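Local coordinates for protein amidohydrolase (PDB 3OOQ) that is probably a hydrolase of the TIM-barrel amidohydrolase family, tentatively assigned an allantoinase-like ring-opening activity, at residues F[320-324]-F[325-329]; F[344-347]-F[348-352]. All coordinates share one frame; numbering follows the deposited sequence.

Contact 1 of 2, residues F[320-324]-F[325-329]; sequences ATAMR and YGAKE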
loop_
_atom_site.group_PDB
_atom_site.type_symbol
_atom_site.label_atom_id
_atom_site.label_comp_id
_atom_site.label_asym_id
_atom_site.label_seq_id
_atom_site.Cartn_x
_atom_site.Cartn_y
_atom_site.Cartn_z
ATOM N N ALA F 320 -0.977 32.229 -37.043
ATOM C CA ALA F 320 -1.910 32.462 -38.160
ATOM C C ALA F 320 -3.373 32.327 -37.755
ATOM O O ALA F 320 -4.193 33.171 -38.090
ATOM C CB ALA F 320 -1.596 31.550 -39.314
ATOM N N THR F 321 -3.688 31.275 -37.003
ATOM C CA THR F 321 -5.058 31.001 -36.551
ATOM C C THR F 321 -5.621 32.155 -35.720
ATOM O O THR F 321 -6.837 32.403 -35.715
ATOM C CB THR F 321 -5.116 29.683 -35.750
ATOM O OG1 THR F 321 -4.774 28.601 -36.621
ATOM C CG2 THR F 321 -6.506 29.427 -35.151
ATOM N N ALA F 322 -4.743 32.885 -35.041
ATOM C CA ALA F 322 -5.217 34.000 -34.228
ATOM C C ALA F 322 -5.862 35.096 -35.076
ATOM O O ALA F 322 -6.666 35.876 -34.562
ATOM C CB ALA F 322 -4.125 34.544 -33.334
HETATM N N MSE F 323 -5.556 35.125 -36.376
HETATM C CA MSE F 323 -6.238 36.043 -37.315
HETATM C C MSE F 323 -7.740 35.788 -37.411
HETATM O O MSE F 323 -8.482 36.652 -37.860
HETATM C CB MSE F 323 -5.603 36.020 -38.710
HETATM C CG MSE F 323 -4.169 36.503 -38.726
HETATM SE SE MSE F 323 -3.366 36.741 -40.498
HETATM C CE MSE F 323 -3.445 34.903 -41.183
ATOM N N ARG F 324 -8.191 34.619 -36.964
ATOM C CA ARG F 324 -9.633 34.370 -36.821
ATOM C C ARG F 324 -10.231 34.985 -35.567
ATOM O O ARG F 324 -11.443 34.885 -35.366
ATOM C CB ARG F 324 -9.957 32.868 -36.784
ATOM C CG ARG F 324 -9.392 32.106 -37.921
ATOM C CD ARG F 324 -10.042 30.755 -38.090
ATOM N NE ARG F 324 -9.855 30.355 -39.478
ATOM C CZ ARG F 324 -10.067 29.139 -39.966
ATOM N NH1 ARG F 324 -10.472 28.138 -39.179
ATOM N NH2 ARG F 324 -9.858 28.941 -41.257
ATOM N N TYR F 325 -9.387 35.571 -34.709
ATOM C CA TYR F 325 -9.840 36.105 -33.416
ATOM C C TYR F 325 -9.393 37.557 -33.188
ATOM O O TYR F 325 -9.078 37.964 -32.056
ATOM C CB TYR F 325 -9.387 35.180 -32.273
ATOM C CG TYR F 325 -9.837 33.753 -32.489
ATOM C CD1 TYR F 325 -9.036 32.852 -33.193
ATOM C CD2 TYR F 325 -11.082 33.316 -32.036
ATOM C CE1 TYR F 325 -9.442 31.538 -33.414
ATOM C CE2 TYR F 325 -11.509 31.995 -32.256
ATOM C CZ TYR F 325 -10.674 31.117 -32.944
ATOM O OH TYR F 325 -11.069 29.815 -33.180
ATOM N N GLY F 326 -9.348 38.320 -34.283
ATOM C CA GLY F 326 -9.123 39.768 -34.232
ATOM C C GLY F 326 -7.682 40.236 -34.235
ATOM O O GLY F 326 -7.429 41.439 -34.153
ATOM N N ALA F 327 -6.740 39.299 -34.342
ATOM C CA ALA F 327 -5.321 39.618 -34.318
ATOM C C ALA F 327 -4.791 39.909 -35.724
ATOM O O ALA F 327 -5.175 39.251 -36.685
ATOM C CB ALA F 327 -4.530 38.480 -33.680
ATOM N N LYS F 328 -3.889 40.880 -35.828
ATOM C CA LYS F 328 -3.375 41.317 -37.123
ATOM C C LYS F 328 -1.967 40.807 -37.373
ATOM O O LYS F 328 -1.153 40.722 -36.452
ATOM C CB LYS F 328 -3.416 42.847 -37.222
ATOM C CG LYS F 328 -4.798 43.421 -36.958
ATOM C CD LYS F 328 -4.694 44.720 -36.162
ATOM C CE LYS F 328 -6.074 45.198 -35.668
ATOM N NZ LYS F 328 -5.940 46.282 -34.657
ATOM N N GLU F 329 -1.690 40.503 -38.641
ATOM C CA GLU F 329 -0.441 39.886 -39.075
ATOM C C GLU F 329 0.830 40.527 -38.501
ATOM O O GLU F 329 1.693 39.820 -37.982
ATOM C CB GLU F 329 -0.376 39.875 -40.612
ATOM C CG GLU F 329 0.958 39.402 -41.154
ATOM C CD GLU F 329 1.172 39.777 -42.619
ATOM O OE1 GLU F 329 0.170 39.847 -43.368
ATOM O OE2 GLU F 329 2.344 39.995 -43.016
HETATM O O HOH W 1 -11.202 38.226 -36.625
HETATM O O HOH W 2 -7.457 39.346 -37.586
#

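Contact 2 of 2, residues F[344-347]-F[348-352]; sequences LGLE and DRIGS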
loop_
_atom_site.group_PDB
_atom_site.type_symbol
_atom_site.label_atom_id
_atom_site.label_comp_id
_atom_site.label_asym_id
_atom_site.label_seq_id
_atom_site.Cartn_x
_atom_site.Cartn_y
_atom_site.Cartn_z
ATOM N N LEU F 344 13.064 38.323 -23.154
ATOM C CA LEU F 344 14.256 37.570 -22.780
ATOM C C LEU F 344 15.511 38.413 -22.528
ATOM O O LEU F 344 16.550 37.870 -22.152
ATOM C CB LEU F 344 14.536 36.486 -23.840
ATOM C CG LEU F 344 13.443 35.427 -24.057
ATOM C CD1 LEU F 344 13.720 34.502 -25.277
ATOM C CD2 LEU F 344 13.249 34.602 -22.802
ATOM N N GLY F 345 15.418 39.732 -22.727
ATOM C CA GLY F 345 16.574 40.629 -22.591
ATOM C C GLY F 345 17.583 40.506 -23.728
ATOM O O GLY F 345 18.759 40.800 -23.552
ATOM N N LEU F 346 17.114 40.120 -24.913
ATOM C CA LEU F 346 17.986 39.755 -26.023
ATOM C C LEU F 346 17.613 40.404 -27.372
ATOM O O LEU F 346 18.063 39.945 -28.433
ATOM C CB LEU F 346 17.998 38.212 -26.173
ATOM C CG LEU F 346 18.696 37.428 -25.053
ATOM C CD1 LEU F 346 18.375 35.935 -25.158
ATOM C CD2 LEU F 346 20.213 37.675 -25.040
ATOM N N GLU F 347 16.807 41.464 -27.339
ATOM C CA GLU F 347 16.413 42.162 -28.572
ATOM C C GLU F 347 17.580 42.881 -29.283
ATOM O O GLU F 347 17.424 43.350 -30.405
ATOM C CB GLU F 347 15.242 43.134 -28.326
ATOM C CG GLU F 347 15.638 44.466 -27.677
ATOM C CD GLU F 347 15.731 44.392 -26.151
ATOM O OE1 GLU F 347 15.934 43.281 -25.591
ATOM O OE2 GLU F 347 15.598 45.460 -25.509
ATOM N N ASP F 348 18.738 42.966 -28.627
ATOM C CA ASP F 348 19.948 43.461 -29.288
ATOM C C ASP F 348 20.566 42.368 -30.170
ATOM O O ASP F 348 21.429 42.652 -31.000
ATOM C CB ASP F 348 20.979 43.955 -28.258
ATOM C CG ASP F 348 21.352 42.868 -27.244
ATOM O OD1 ASP F 348 22.538 42.715 -26.917
ATOM O OD2 ASP F 348 20.451 42.139 -26.785
ATOM N N ARG F 349 20.115 41.126 -29.996
ATOM C CA ARG F 349 20.742 39.981 -30.659
ATOM C C ARG F 349 19.864 39.234 -31.663
ATOM O O ARG F 349 20.327 38.874 -32.754
ATOM C CB ARG F 349 21.289 39.010 -29.615
ATOM C CG ARG F 349 22.591 39.502 -28.992
ATOM C CD ARG F 349 23.178 38.433 -28.117
ATOM N NE ARG F 349 23.598 37.273 -28.904
ATOM C CZ ARG F 349 24.249 36.230 -28.399
ATOM N NH1 ARG F 349 24.563 36.206 -27.105
ATOM N NH2 ARG F 349 24.591 35.217 -29.189
ATOM N N ILE F 350 18.610 39.004 -31.298
ATOM C CA ILE F 350 17.728 38.149 -32.087
ATOM C C ILE F 350 16.341 38.755 -32.252
ATOM O O ILE F 350 16.018 39.747 -31.610
ATOM C CB ILE F 350 17.567 36.744 -31.439
ATOM C CG1 ILE F 350 17.070 36.891 -29.993
ATOM C CG2 ILE F 350 18.873 35.964 -31.487
ATOM C CD1 ILE F 350 16.757 35.561 -29.298
ATOM N N GLY F 351 15.540 38.148 -33.121
ATOM C CA GLY F 351 14.140 38.524 -33.299
ATOM C C GLY F 351 13.811 39.638 -34.292
ATOM O O GLY F 351 12.665 40.093 -34.329
ATOM N N SER F 352 14.802 40.086 -35.076
ATOM C CA SER F 352 14.587 41.080 -36.148
ATOM C C SER F 352 15.689 41.040 -37.197
ATOM O O SER F 352 16.797 40.536 -36.936
ATOM C CB SER F 352 14.476 42.511 -35.580
ATOM O OG SER F 352 15.710 42.964 -35.021
HETATM O O HOH W 3 15.887 42.107 -32.390
#

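Contact 1 of 2, residues F[320-324]-F[325-329]
Tyr325 lays its ring beside the Thr321 side chain, the two pointing the same way, in the beta turn after helix 315-321, on the way to helix 329-334 of this TIM-barrel amidohydrolase. With CG anti to its carbonyl carbon (chi1 -55°), the ring is carried beside the preceding backbone. Tyr325 CB lies 3.6 Å from Ala322 O, and Tyr325 CG sits 3.3 Å from Arg324 C, with Arg324 O over one ring face. Tyr325 CD1 brings the ring edge to Thr321 O at 3.4 Å. Further out, Tyr325 CE1 runs alongside Thr321 CG2 (4.0 Å) and also meets Arg324 CB. Beyond these, the ring packs on Met288 and on Phe314 of the second subunit. Cut back to an alanine here, the side chain would probably leave a gap beside Thr321 and Phe314 of the second subunit without this ring to pack on. The backbone closes the turn: Tyr325 N donates to Ala322 O at 2.7 Å, an i to i+3 bond from above the carbonyl plane, and Ala327 N adds a weak bond to the same oxygen. Ala322 CB rests on Ala327 CB, both against Leu332 and Ile291. Arg324 turns its guanidinium to the second subunit, where NH2 hydrogen-bonds to Pro368 O of that subunit. A water donates to both Met323 O and Ala327 O, near the CA-H...O contact of 3.4 Å from CA of Met323, a selenomethionine, to Ala327 O.

Contact 2 of 2, residues F[344-347]-F[348-352]
Ile350 sets CG1 between its backbone N and carbonyl carbon (chi1 56°), which brings that methylene against Leu346, 4.1 Å from Leu346 CB. The two meet in a beta turn at 346-349, overlapped by an alpha turn closed by Ile350 N, just past the Schellman motif at Gly345 that terminates helix 338-343. One carbonyl organises the turn. Leu346 O receives Ile350 N at 3.1 Å almost head-on (C=O...N 168°), and Arg349 N at 2.8 Å from well above the carbonyl plane, so two bonds grip a single oxygen. Ile350 CG1 also lies 3.6 Å from Leu346 O, beside the two N-H donors. Asp348 adopts a similar first torsion, and its OD2 reaches back to within 3.4 Å of Leu346 C. Glu347 OE1 is 4.8 Å from Asp348 OD2; these like charges may repel mildly. Leu346 packs on Val131 and Val144, while Ile350 reaches Ala341 of the helix. Arg349 leads its tip away to a salt bridge with Asp358. Positive phi at Gly351, where a side chain would jam against Ile350 O, lets the chain swing on to Ser352. There a water donates to Glu347 O and Ile350 O and accepts from Ser352 OG at 2.8 Å.

Contacts 1 and 2 follow each other along the chain without touching: their centres are 24 Å apart and their nearest atoms about 12 Å. Contact 1 runs into helix 329-334, helix 338-343 follows, and contact 2 leaves it toward strand 361-364. Their surroundings differ. The centre of contact 1 is about 21 Å from that of the chain, and its residues meet the second subunit; contact 2 lies about 11 Å from the chain centre, and no other protein chain of the assembly touches it. A glycerol, probably from crystallisation, lies about 4 Å from the Glu347 side chain in contact 2.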